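Local coordinates for protein quinoline 2-oxidoreductase large subunit (Pseudomonas putida, PDB 1T3Q) that probably hydroxylates quinoline at carbon 2, as the large subunit carrying the molybdenum site and its pterin cytosine dinucleotide cofactor, at residues G189-G194 and V767-P772; N300-A305 and E383-R388; H642-E647 and P750-A755. All coordinates share one frame; numbering follows the deposited sequence.

Contact 1: G189-G194 and V767-P772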
ATOM      1  N   GLY B 189      52.049 -21.101  -4.928  1.00 22.29           N
ATOM      2  CA  GLY B 189      50.975 -21.472  -5.818  1.00 22.79           C
ATOM      3  C   GLY B 189      50.443 -20.279  -6.575  1.00 23.19           C
ATOM      4  O   GLY B 189      50.512 -19.138  -6.109  1.00 23.65           O
ATOM      5  N   GLN B 190      49.934 -20.546  -7.768  1.00 23.31           N
ATOM      6  CA  GLN B 190      49.341 -19.502  -8.579  1.00 23.79           C
ATOM      7  C   GLN B 190      47.862 -19.861  -8.601  1.00 23.33           C
ATOM      8  O   GLN B 190      47.378 -20.556  -9.497  1.00 22.97           O
ATOM      9  CB  GLN B 190      49.956 -19.505  -9.977  1.00 27.25           C
ATOM     10  CG  GLN B 190      51.472 -19.331  -9.940  1.00 34.02           C
ATOM     11  CD  GLN B 190      52.073 -19.100 -11.309  1.00 39.40           C
ATOM     12  OE1 GLN B 190      51.799 -19.843 -12.252  1.00 43.26           O
ATOM     13  NE2 GLN B 190      52.906 -18.070 -11.425  1.00 41.50           N
ATOM     14  N   PHE B 191      47.159 -19.405  -7.570  1.00 22.07           N
ATOM     15  CA  PHE B 191      45.740 -19.682  -7.419  1.00 21.36           C
ATOM     16  C   PHE B 191      44.875 -18.788  -8.287  1.00 21.16           C
ATOM     17  O   PHE B 191      45.207 -17.632  -8.546  1.00 21.09           O
ATOM     18  CB  PHE B 191      45.350 -19.535  -5.948  1.00 19.70           C
ATOM     19  CG  PHE B 191      45.991 -20.562  -5.051  1.00 21.06           C
ATOM     20  CD1 PHE B 191      45.355 -21.769  -4.790  1.00 21.14           C
ATOM     21  CD2 PHE B 191      47.247 -20.334  -4.497  1.00 21.45           C
ATOM     22  CE1 PHE B 191      45.957 -22.739  -3.989  1.00 20.86           C
ATOM     23  CE2 PHE B 191      47.863 -21.294  -3.693  1.00 22.37           C
ATOM     24  CZ  PHE B 191      47.215 -22.503  -3.438  1.00 21.18           C
ATOM     25  N   SER B 192      43.757 -19.335  -8.740  1.00 19.23           N
ATOM     26  CA  SER B 192      42.844 -18.583  -9.574  1.00 19.94           C
ATOM     27  C   SER B 192      41.415 -19.038  -9.343  1.00 18.93           C
ATOM     28  O   SER B 192      41.151 -20.232  -9.223  1.00 19.82           O
ATOM     29  CB  SER B 192      43.209 -18.768 -11.047  1.00 19.77           C
ATOM     30  OG  SER B 192      42.273 -18.102 -11.876  1.00 25.78           O
ATOM     31  N   CYS B 193      40.502 -18.082  -9.256  1.00 18.61           N
ATOM     32  CA  CYS B 193      39.091 -18.387  -9.077  1.00 18.68           C
ATOM     33  C   CYS B 193      38.363 -17.771 -10.255  1.00 19.05           C
ATOM     34  O   CYS B 193      38.664 -16.647 -10.657  1.00 19.02           O
ATOM     35  CB  CYS B 193      38.549 -17.777  -7.784  1.00 18.28           C
ATOM     36  SG  CYS B 193      39.416 -18.288  -6.282  1.00 23.04           S
ATOM     37  N   GLY B 194      37.408 -18.503 -10.817  1.00 17.94           N
ATOM     38  CA  GLY B 194      36.658 -17.962 -11.930  1.00 17.05           C
ATOM     39  C   GLY B 194      35.528 -17.104 -11.398  1.00 16.74           C
ATOM     40  O   GLY B 194      35.301 -17.045 -10.191  1.00 17.36           O
ATOM     41  N   VAL B 767      48.683 -30.963  -7.881  1.00 23.66           N
ATOM     42  CA  VAL B 767      47.968 -29.939  -7.134  1.00 21.77           C
ATOM     43  C   VAL B 767      46.947 -29.313  -8.070  1.00 22.54           C
ATOM     44  O   VAL B 767      47.076 -29.402  -9.290  1.00 21.91           O
ATOM     45  CB  VAL B 767      48.902 -28.813  -6.617  1.00 22.79           C
ATOM     46  CG1 VAL B 767      50.012 -29.399  -5.767  1.00 21.60           C
ATOM     47  CG2 VAL B 767      49.466 -28.017  -7.786  1.00 22.62           C
ATOM     48  N   ILE B 768      45.922 -28.703  -7.489  1.00 22.10           N
ATOM     49  CA  ILE B 768      44.892 -28.024  -8.256  1.00 22.02           C
ATOM     50  C   ILE B 768      44.677 -26.699  -7.546  1.00 22.15           C
ATOM     51  O   ILE B 768      44.254 -26.654  -6.386  1.00 21.32           O
ATOM     52  CB  ILE B 768      43.587 -28.839  -8.309  1.00 23.60           C
ATOM     53  CG1 ILE B 768      43.812 -30.096  -9.158  1.00 23.43           C
ATOM     54  CG2 ILE B 768      42.465 -27.987  -8.884  1.00 24.60           C
ATOM     55  CD1 ILE B 768      42.563 -30.941  -9.378  1.00 25.60           C
ATOM     56  N   GLU B 769      44.985 -25.616  -8.246  1.00 20.18           N
ATOM     57  CA  GLU B 769      44.883 -24.298  -7.650  1.00 21.51           C
ATOM     58  C   GLU B 769      43.861 -23.382  -8.301  1.00 21.44           C
ATOM     59  O   GLU B 769      43.809 -22.184  -8.012  1.00 20.66           O
ATOM     60  CB  GLU B 769      46.285 -23.668  -7.636  1.00 21.75           C
ATOM     61  CG  GLU B 769      47.263 -24.475  -6.763  1.00 23.13           C
ATOM     62  CD  GLU B 769      48.727 -24.129  -6.992  1.00 26.07           C
ATOM     63  OE1 GLU B 769      49.577 -24.580  -6.192  1.00 25.54           O
ATOM     64  OE2 GLU B 769      49.030 -23.416  -7.972  1.00 24.29           O
ATOM     65  N   THR B 770      43.027 -23.953  -9.163  1.00 20.55           N
ATOM     66  CA  THR B 770      41.989 -23.181  -9.836  1.00 20.09           C
ATOM     67  C   THR B 770      40.602 -23.721  -9.495  1.00 20.07           C
ATOM     68  O   THR B 770      40.397 -24.934  -9.480  1.00 21.19           O
ATOM     69  CB  THR B 770      42.147 -23.248 -11.370  1.00 21.36           C
ATOM     70  OG1 THR B 770      43.439 -22.756 -11.742  1.00 24.19           O
ATOM     71  CG2 THR B 770      41.081 -22.411 -12.053  1.00 20.81           C
ATOM     72  N   VAL B 771      39.663 -22.829  -9.190  1.00 19.77           N
ATOM     73  CA  VAL B 771      38.289 -23.250  -8.932  1.00 19.82           C
ATOM     74  C   VAL B 771      37.436 -22.660 -10.054  1.00 19.43           C
ATOM     75  O   VAL B 771      37.753 -21.596 -10.594  1.00 18.82           O
ATOM     76  CB  VAL B 771      37.742 -22.761  -7.561  1.00 21.27           C
ATOM     77  CG1 VAL B 771      38.510 -23.431  -6.425  1.00 22.40           C
ATOM     78  CG2 VAL B 771      37.824 -21.246  -7.462  1.00 20.19           C
ATOM     79  N   PRO B 772      36.344 -23.345 -10.425  1.00 18.17           N
ATOM     80  CA  PRO B 772      35.890 -24.614  -9.846  1.00 17.91           C
ATOM     81  C   PRO B 772      36.760 -25.799 -10.264  1.00 18.04           C
ATOM     82  O   PRO B 772      37.345 -25.800 -11.346  1.00 19.87           O
ATOM     83  CB  PRO B 772      34.468 -24.733 -10.377  1.00 17.89           C
ATOM     84  CG  PRO B 772      34.611 -24.167 -11.766  1.00 18.92           C
ATOM     85  CD  PRO B 772      35.458 -22.923 -11.527  1.00 18.25           C
TER
HETATM   86  O   HOH W   1      45.616 -21.388 -11.230  1.00 28.14           O

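Contact 2: N300-A305 and E383-R388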
ATOM      1  N   ASN B 300      45.719 -15.138  -7.262  1.00 18.71           N
ATOM      2  CA  ASN B 300      46.593 -14.907  -6.122  1.00 20.56           C
ATOM      3  C   ASN B 300      47.858 -15.735  -6.249  1.00 21.31           C
ATOM      4  O   ASN B 300      47.829 -16.959  -6.116  1.00 21.97           O
ATOM      5  CB  ASN B 300      45.892 -15.244  -4.798  1.00 19.10           C
ATOM      6  CG  ASN B 300      44.792 -14.257  -4.451  1.00 20.44           C
ATOM      7  OD1 ASN B 300      43.624 -14.454  -4.800  1.00 21.24           O
ATOM      8  ND2 ASN B 300      45.163 -13.178  -3.776  1.00 17.13           N
ATOM      9  N   GLU B 301      48.965 -15.059  -6.537  1.00 20.25           N
ATOM     10  CA  GLU B 301      50.254 -15.715  -6.649  1.00 20.70           C
ATOM     11  C   GLU B 301      50.797 -15.622  -5.234  1.00 20.81           C
ATOM     12  O   GLU B 301      51.336 -14.592  -4.830  1.00 17.74           O
ATOM     13  CB  GLU B 301      51.148 -14.958  -7.628  1.00 23.43           C
ATOM     14  CG  GLU B 301      50.642 -15.001  -9.053  1.00 30.25           C
ATOM     15  CD  GLU B 301      51.412 -14.082  -9.973  1.00 34.70           C
ATOM     16  OE1 GLU B 301      52.660 -14.095  -9.916  1.00 36.34           O
ATOM     17  OE2 GLU B 301      50.766 -13.353 -10.760  1.00 38.74           O
ATOM     18  N   MET B 302      50.631 -16.701  -4.482  1.00 20.26           N
ATOM     19  CA  MET B 302      51.041 -16.729  -3.091  1.00 20.36           C
ATOM     20  C   MET B 302      52.235 -17.619  -2.802  1.00 20.93           C
ATOM     21  O   MET B 302      52.432 -18.655  -3.439  1.00 22.40           O
ATOM     22  CB  MET B 302      49.851 -17.169  -2.233  1.00 21.25           C
ATOM     23  CG  MET B 302      50.046 -16.996  -0.737  1.00 23.01           C
ATOM     24  SD  MET B 302      48.582 -17.519   0.187  1.00 21.72           S
ATOM     25  CE  MET B 302      47.518 -16.124  -0.033  1.00 21.11           C
ATOM     26  N   GLY B 303      53.034 -17.195  -1.828  1.00 21.38           N
ATOM     27  CA  GLY B 303      54.204 -17.953  -1.432  1.00 20.04           C
ATOM     28  C   GLY B 303      54.289 -17.928   0.080  1.00 19.42           C
ATOM     29  O   GLY B 303      54.033 -16.900   0.700  1.00 20.71           O
ATOM     30  N   LEU B 304      54.628 -19.066   0.675  1.00 20.43           N
ATOM     31  CA  LEU B 304      54.749 -19.172   2.121  1.00 20.25           C
ATOM     32  C   LEU B 304      56.094 -19.794   2.466  1.00 19.44           C
ATOM     33  O   LEU B 304      56.448 -20.852   1.953  1.00 20.42           O
ATOM     34  CB  LEU B 304      53.619 -20.039   2.685  1.00 21.22           C
ATOM     35  CG  LEU B 304      53.588 -20.303   4.194  1.00 22.98           C
ATOM     36  CD1 LEU B 304      53.346 -19.002   4.946  1.00 22.72           C
ATOM     37  CD2 LEU B 304      52.472 -21.302   4.508  1.00 24.99           C
ATOM     38  N   ALA B 305      56.851 -19.119   3.318  1.00 20.72           N
ATOM     39  CA  ALA B 305      58.155 -19.614   3.743  1.00 20.56           C
ATOM     40  C   ALA B 305      57.998 -20.060   5.191  1.00 20.43           C
ATOM     41  O   ALA B 305      57.285 -19.423   5.958  1.00 20.85           O
ATOM     42  CB  ALA B 305      59.197 -18.506   3.639  1.00 21.69           C
ATOM     43  N   GLU B 383      45.191 -21.478   3.061  1.00 17.55           N
ATOM     44  CA  GLU B 383      44.900 -22.741   3.725  1.00 16.26           C
ATOM     45  C   GLU B 383      45.407 -23.929   2.916  1.00 17.09           C
ATOM     46  O   GLU B 383      45.861 -24.921   3.484  1.00 16.26           O
ATOM     47  CB  GLU B 383      43.400 -22.875   3.993  1.00 16.50           C
ATOM     48  CG  GLU B 383      42.844 -21.815   4.955  1.00 17.51           C
ATOM     49  CD  GLU B 383      43.513 -21.849   6.329  1.00 19.85           C
ATOM     50  OE1 GLU B 383      44.196 -20.865   6.696  1.00 20.33           O
ATOM     51  OE2 GLU B 383      43.355 -22.861   7.044  1.00 20.70           O
ATOM     52  N   THR B 384      45.340 -23.829   1.593  1.00 17.25           N
ATOM     53  CA  THR B 384      45.821 -24.906   0.739  1.00 19.10           C
ATOM     54  C   THR B 384      47.343 -25.026   0.845  1.00 19.46           C
ATOM     55  O   THR B 384      47.886 -26.128   0.878  1.00 19.61           O
ATOM     56  CB  THR B 384      45.413 -24.675  -0.737  1.00 21.91           C
ATOM     57  OG1 THR B 384      43.989 -24.799  -0.858  1.00 22.37           O
ATOM     58  CG2 THR B 384      46.077 -25.698  -1.651  1.00 22.26           C
ATOM     59  N   LEU B 385      48.030 -23.891   0.902  1.00 18.69           N
ATOM     60  CA  LEU B 385      49.486 -23.898   1.021  1.00 18.47           C
ATOM     61  C   LEU B 385      49.906 -24.367   2.410  1.00 17.60           C
ATOM     62  O   LEU B 385      50.922 -25.041   2.565  1.00 18.45           O
ATOM     63  CB  LEU B 385      50.048 -22.501   0.749  1.00 17.16           C
ATOM     64  CG  LEU B 385      49.946 -22.025  -0.703  1.00 18.49           C
ATOM     65  CD1 LEU B 385      50.535 -20.621  -0.831  1.00 19.90           C
ATOM     66  CD2 LEU B 385      50.694 -22.990  -1.608  1.00 18.68           C
ATOM     67  N   ILE B 386      49.120 -24.012   3.420  1.00 18.56           N
ATOM     68  CA  ILE B 386      49.416 -24.424   4.787  1.00 18.96           C
ATOM     69  C   ILE B 386      49.350 -25.951   4.890  1.00 20.99           C
ATOM     70  O   ILE B 386      50.207 -26.577   5.524  1.00 21.47           O
ATOM     71  CB  ILE B 386      48.429 -23.774   5.781  1.00 19.73           C
ATOM     72  CG1 ILE B 386      48.743 -22.276   5.897  1.00 18.64           C
ATOM     73  CG2 ILE B 386      48.502 -24.470   7.136  1.00 20.17           C
ATOM     74  CD1 ILE B 386      47.815 -21.504   6.822  1.00 18.14           C
ATOM     75  N   ASP B 387      48.340 -26.548   4.261  1.00 19.80           N
ATOM     76  CA  ASP B 387      48.191 -28.001   4.269  1.00 20.17           C
ATOM     77  C   ASP B 387      49.351 -28.646   3.521  1.00 20.01           C
ATOM     78  O   ASP B 387      49.836 -29.710   3.905  1.00 21.12           O
ATOM     79  CB  ASP B 387      46.879 -28.429   3.593  1.00 20.92           C
ATOM     80  CG  ASP B 387      45.696 -28.460   4.554  1.00 26.34           C
ATOM     81  OD1 ASP B 387      44.626 -28.983   4.159  1.00 29.34           O
ATOM     82  OD2 ASP B 387      45.819 -27.973   5.695  1.00 27.00           O
ATOM     83  N   ARG B 388      49.785 -28.005   2.441  1.00 19.46           N
ATOM     84  CA  ARG B 388      50.886 -28.521   1.639  1.00 20.72           C
ATOM     85  C   ARG B 388      52.183 -28.472   2.440  1.00 21.11           C
ATOM     86  O   ARG B 388      53.012 -29.377   2.353  1.00 21.42           O
ATOM     87  CB  ARG B 388      51.048 -27.698   0.362  1.00 20.03           C
ATOM     88  CG  ARG B 388      52.030 -28.289  -0.635  1.00 19.25           C
ATOM     89  CD  ARG B 388      52.144 -27.411  -1.869  1.00 21.49           C
ATOM     90  NE  ARG B 388      50.853 -27.232  -2.530  1.00 18.11           N
ATOM     91  CZ  ARG B 388      50.621 -26.337  -3.484  1.00 21.31           C
ATOM     92  NH1 ARG B 388      49.417 -26.244  -4.028  1.00 19.90           N
ATOM     93  NH2 ARG B 388      51.593 -25.526  -3.889  1.00 19.15           N
TER

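Contact 3: H642-E647 and P750-A755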
ATOM      1  N   HIS B 642      36.479 -25.116   9.303  1.00 20.01           N
ATOM      2  CA  HIS B 642      35.725 -26.069   8.509  1.00 19.37           C
ATOM      3  C   HIS B 642      36.665 -27.157   8.045  1.00 18.89           C
ATOM      4  O   HIS B 642      37.851 -26.917   7.823  1.00 19.29           O
ATOM      5  CB  HIS B 642      35.114 -25.406   7.269  1.00 19.89           C
ATOM      6  CG  HIS B 642      34.176 -24.285   7.578  1.00 20.83           C
ATOM      7  ND1 HIS B 642      34.601 -22.986   7.752  1.00 20.04           N
ATOM      8  CD2 HIS B 642      32.836 -24.273   7.774  1.00 20.91           C
ATOM      9  CE1 HIS B 642      33.563 -22.221   8.044  1.00 19.67           C
ATOM     10  NE2 HIS B 642      32.479 -22.979   8.064  1.00 20.83           N
ATOM     11  N   ALA B 643      36.125 -28.360   7.904  1.00 18.54           N
ATOM     12  CA  ALA B 643      36.888 -29.502   7.418  1.00 18.62           C
ATOM     13  C   ALA B 643      35.960 -30.235   6.467  1.00 19.80           C
ATOM     14  O   ALA B 643      34.786 -30.454   6.773  1.00 19.29           O
ATOM     15  CB  ALA B 643      37.302 -30.413   8.565  1.00 19.19           C
ATOM     16  N   ALA B 644      36.483 -30.591   5.302  1.00 18.60           N
ATOM     17  CA  ALA B 644      35.694 -31.289   4.307  1.00 19.08           C
ATOM     18  C   ALA B 644      36.408 -32.551   3.872  1.00 19.08           C
ATOM     19  O   ALA B 644      37.638 -32.601   3.822  1.00 19.90           O
ATOM     20  CB  ALA B 644      35.454 -30.386   3.098  1.00 16.48           C
ATOM     21  N   ILE B 645      35.624 -33.580   3.582  1.00 18.61           N
ATOM     22  CA  ILE B 645      36.169 -34.833   3.098  1.00 18.61           C
ATOM     23  C   ILE B 645      35.556 -35.028   1.720  1.00 19.17           C
ATOM     24  O   ILE B 645      34.337 -34.970   1.563  1.00 20.44           O
ATOM     25  CB  ILE B 645      35.790 -36.021   4.004  1.00 19.03           C
ATOM     26  CG1 ILE B 645      36.510 -35.891   5.351  1.00 20.60           C
ATOM     27  CG2 ILE B 645      36.173 -37.330   3.324  1.00 19.31           C
ATOM     28  CD1 ILE B 645      36.204 -37.010   6.336  1.00 22.23           C
ATOM     29  N   VAL B 646      36.410 -35.221   0.720  1.00 20.05           N
ATOM     30  CA  VAL B 646      35.948 -35.413  -0.644  1.00 20.43           C
ATOM     31  C   VAL B 646      36.437 -36.748  -1.171  1.00 22.08           C
ATOM     32  O   VAL B 646      37.484 -37.250  -0.757  1.00 21.20           O
ATOM     33  CB  VAL B 646      36.464 -34.304  -1.603  1.00 20.17           C
ATOM     34  CG1 VAL B 646      36.023 -32.936  -1.110  1.00 21.62           C
ATOM     35  CG2 VAL B 646      37.973 -34.380  -1.728  1.00 22.92           C
ATOM     36  N   GLU B 647      35.658 -37.325  -2.076  1.00 22.25           N
ATOM     37  CA  GLU B 647      36.011 -38.595  -2.690  1.00 23.27           C
ATOM     38  C   GLU B 647      36.042 -38.379  -4.194  1.00 22.37           C
ATOM     39  O   GLU B 647      35.065 -37.914  -4.777  1.00 22.09           O
ATOM     40  CB  GLU B 647      34.976 -39.670  -2.354  1.00 25.67           C
ATOM     41  CG  GLU B 647      35.175 -40.958  -3.143  1.00 30.37           C
ATOM     42  CD  GLU B 647      34.021 -41.931  -2.977  1.00 34.55           C
ATOM     43  OE1 GLU B 647      33.940 -42.586  -1.919  1.00 36.87           O
ATOM     44  OE2 GLU B 647      33.190 -42.028  -3.905  1.00 37.14           O
ATOM     45  N   PRO B 750      34.981 -22.825   1.268  1.00 16.03           N
ATOM     46  CA  PRO B 750      35.563 -23.119  -0.045  1.00 16.52           C
ATOM     47  C   PRO B 750      37.005 -23.605   0.092  1.00 16.62           C
ATOM     48  O   PRO B 750      37.456 -24.476  -0.651  1.00 16.67           O
ATOM     49  CB  PRO B 750      35.474 -21.780  -0.773  1.00 17.32           C
ATOM     50  CG  PRO B 750      34.265 -21.125  -0.138  1.00 15.40           C
ATOM     51  CD  PRO B 750      34.473 -21.443   1.326  1.00 15.15           C
ATOM     52  N   ALA B 751      37.728 -23.030   1.049  1.00 16.86           N
ATOM     53  CA  ALA B 751      39.113 -23.403   1.278  1.00 16.66           C
ATOM     54  C   ALA B 751      39.202 -24.861   1.713  1.00 17.63           C
ATOM     55  O   ALA B 751      40.093 -25.589   1.289  1.00 17.08           O
ATOM     56  CB  ALA B 751      39.735 -22.489   2.337  1.00 17.46           C
ATOM     57  N   ALA B 752      38.263 -25.287   2.552  1.00 17.31           N
ATOM     58  CA  ALA B 752      38.240 -26.667   3.030  1.00 18.55           C
ATOM     59  C   ALA B 752      38.092 -27.657   1.877  1.00 18.00           C
ATOM     60  O   ALA B 752      38.750 -28.699   1.863  1.00 19.28           O
ATOM     61  CB  ALA B 752      37.099 -26.858   4.037  1.00 18.90           C
ATOM     62  N   VAL B 753      37.232 -27.335   0.912  1.00 18.18           N
ATOM     63  CA  VAL B 753      37.023 -28.220  -0.232  1.00 16.59           C
ATOM     64  C   VAL B 753      38.247 -28.269  -1.145  1.00 17.30           C
ATOM     65  O   VAL B 753      38.680 -29.350  -1.556  1.00 16.82           O
ATOM     66  CB  VAL B 753      35.794 -27.799  -1.074  1.00 16.33           C
ATOM     67  CG1 VAL B 753      35.615 -28.767  -2.245  1.00 16.42           C
ATOM     68  CG2 VAL B 753      34.538 -27.786  -0.208  1.00 17.33           C
ATOM     69  N   VAL B 754      38.801 -27.106  -1.473  1.00 17.13           N
ATOM     70  CA  VAL B 754      39.983 -27.074  -2.327  1.00 17.18           C
ATOM     71  C   VAL B 754      41.113 -27.829  -1.632  1.00 17.31           C
ATOM     72  O   VAL B 754      41.826 -28.621  -2.261  1.00 16.58           O
ATOM     73  CB  VAL B 754      40.442 -25.624  -2.612  1.00 17.56           C
ATOM     74  CG1 VAL B 754      41.769 -25.636  -3.363  1.00 17.63           C
ATOM     75  CG2 VAL B 754      39.387 -24.908  -3.446  1.00 18.79           C
ATOM     76  N   ALA B 755      41.275 -27.591  -0.331  1.00 16.31           N
ATOM     77  CA  ALA B 755      42.316 -28.282   0.424  1.00 17.31           C
ATOM     78  C   ALA B 755      42.059 -29.788   0.385  1.00 15.42           C
ATOM     79  O   ALA B 755      42.991 -30.575   0.280  1.00 15.69           O
ATOM     80  CB  ALA B 755      42.344 -27.791   1.877  1.00 14.79           C
TER

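Contact 1: G189-G194 and V767-P772
The Phe191 ring carries Glu769 CG on one face, a CH-pi contact in which the methylene lies 3.5 Å above the plane of the Phe191 ring, offset toward rim atom CE1. Phe191 CE2 also packs on Leu385 of helix 375-393. The carboxylate of Glu769 is turned 34° from the ring plane, and Gln190 N approaches its OE2 at 3.0 Å from above the carboxylate plane. An extended chain beyond CG carries this carboxylate past the ring, where OE1 forms a salt bridge with Arg388. An alanine in place of Glu769 would probably leave Arg388 without its counter-charge and Gln190 N without its acceptor, and thin the cover over the Phe191 ring.

The backbones pair as short parallel strands. Ser192 N donates to Glu769 O at 2.9 Å, Ser192 O accepts from Val771 N at 3.0 Å, and Gly194 N donates to Val771 O at 3.1 Å. A water bridges Gln190 O and Thr770 OG1, while Val771 CG2 packs 3.6 Å from Cys193 CB.

Strand 770-771 thus lines one edge of strand 185-193, whose other edge pairs antiparallel with strand 298-306. Val771 packs on Val754 of helix 744-761, and Ile768 reaches both that helix and helix 775-783.

Contact 2: N300-A305 and E383-R388
Leu304 and Leu385 mark the nearest backbone approach, with their CA atoms 7.2 Å apart, where an extended strand passes a helix. The short axes of strand 300-305 and helix 383-388 come within 9.1 Å and run in broadly the same direction, 36° apart. Such a spacing leaves the contact to apolar side chains, and those of Met302, Leu304, Leu385 and Ile386 fill it.

Leu385 makes the main reach from the helix. Its CD1 is anti to CA (chi2 180°), which extends the branch toward the strand, and this one methyl takes the side of Met302: Met302 CG is 3.7 Å from Leu385 CD1. With CG anti to the backbone N (chi1 -169°) and the bend left to chi3, Met302 lays CB, CG and SD against that methyl. The methyl also rests against the strand backbone, with Leu385 CD1 3.8 Å from Met302 O. Leu385 CD2 lies over one face of the Arg388 guanidinium, offset toward its rim; that guanidinium is held by Glu769. Two residues along the strand and one along the helix, the contact is lighter: Leu304 CD2 meets Ile386 CG1 at 4.1 Å.

This is helix-on-sheet packing within the molybdopterin-binding region. Strand 298-306 has antiparallel neighbours in strands 185-193 and 312-322, and Val187 of the former touches both Leu304 and Leu385. Ile386 continues to Ile400 of helix 397-402, while Thr384 meets helix 744-761 through Val754 and Asn758.

Contact 3: H642-E647 and P750-A755
A helix packed on one face of a beta-sheet brings Ala752 of helix 744-761 against His642 and Ala644 of strand 636-649. Small residues at the interface go with a close approach: the short axes of strand 642-647 and helix 750-755 come to 6.9 Å, at an angle of 37°, and the CA atoms of Ala643 and Ala752 are 5.4 Å apart.

Ala752 CB spans His642 and Ala644, two of the three strand residues that point to the helix. It lies 4.1 Å from His642 CB and 4.0 Å from Ala644 CB. The carbonyl oxygen of His642 also touches this methyl. In return Ala644 CB reaches the helix backbone, 3.9 Å from Ala752 O.

The strand belongs to a sheet in which 636-649 runs between strands 454-467 and 655-665, antiparallel to both; Ile645 points away from the helix and meets Leu456 and Leu458 of the former. The next helix residue after Ala752, Val753, offers both its branches: its CG2 touches Ala644 CB at 4.3 Å, and its CG1, anti to the backbone N (chi1 -179°), meets Val646 CG1 at 4.3 Å.

The His642 ring takes its polar partner from just ahead of segment 750-755, with ND1 hydrogen-bonded to Ser748 OG, and it also meets the Phe463 ring. Pro750 and Val753 turn toward helix 672-692 at Thr690, whereas Val754 and Ala755 pack against helix 375-393.

In the fold
Followed from the N terminus, the chain first lays down 189-194, whose partner comes only near the C terminus. Strand 300-305 follows, and contact 2 closes a loop of 77 residues when helix segment 383-388 returns to it. Contact 3 opens later at 642-647 and closes at 750-755, so these two loops lie in series. Contact 1 closes last, at 767-772, and encloses both; none of the three cross. Physically they adjoin: Asp387 of contact 2 lies against Ala755 of contact 3, and Glu383 against Ala751. Two sheets are thereby joined through the paired helices 375-393 and 744-761.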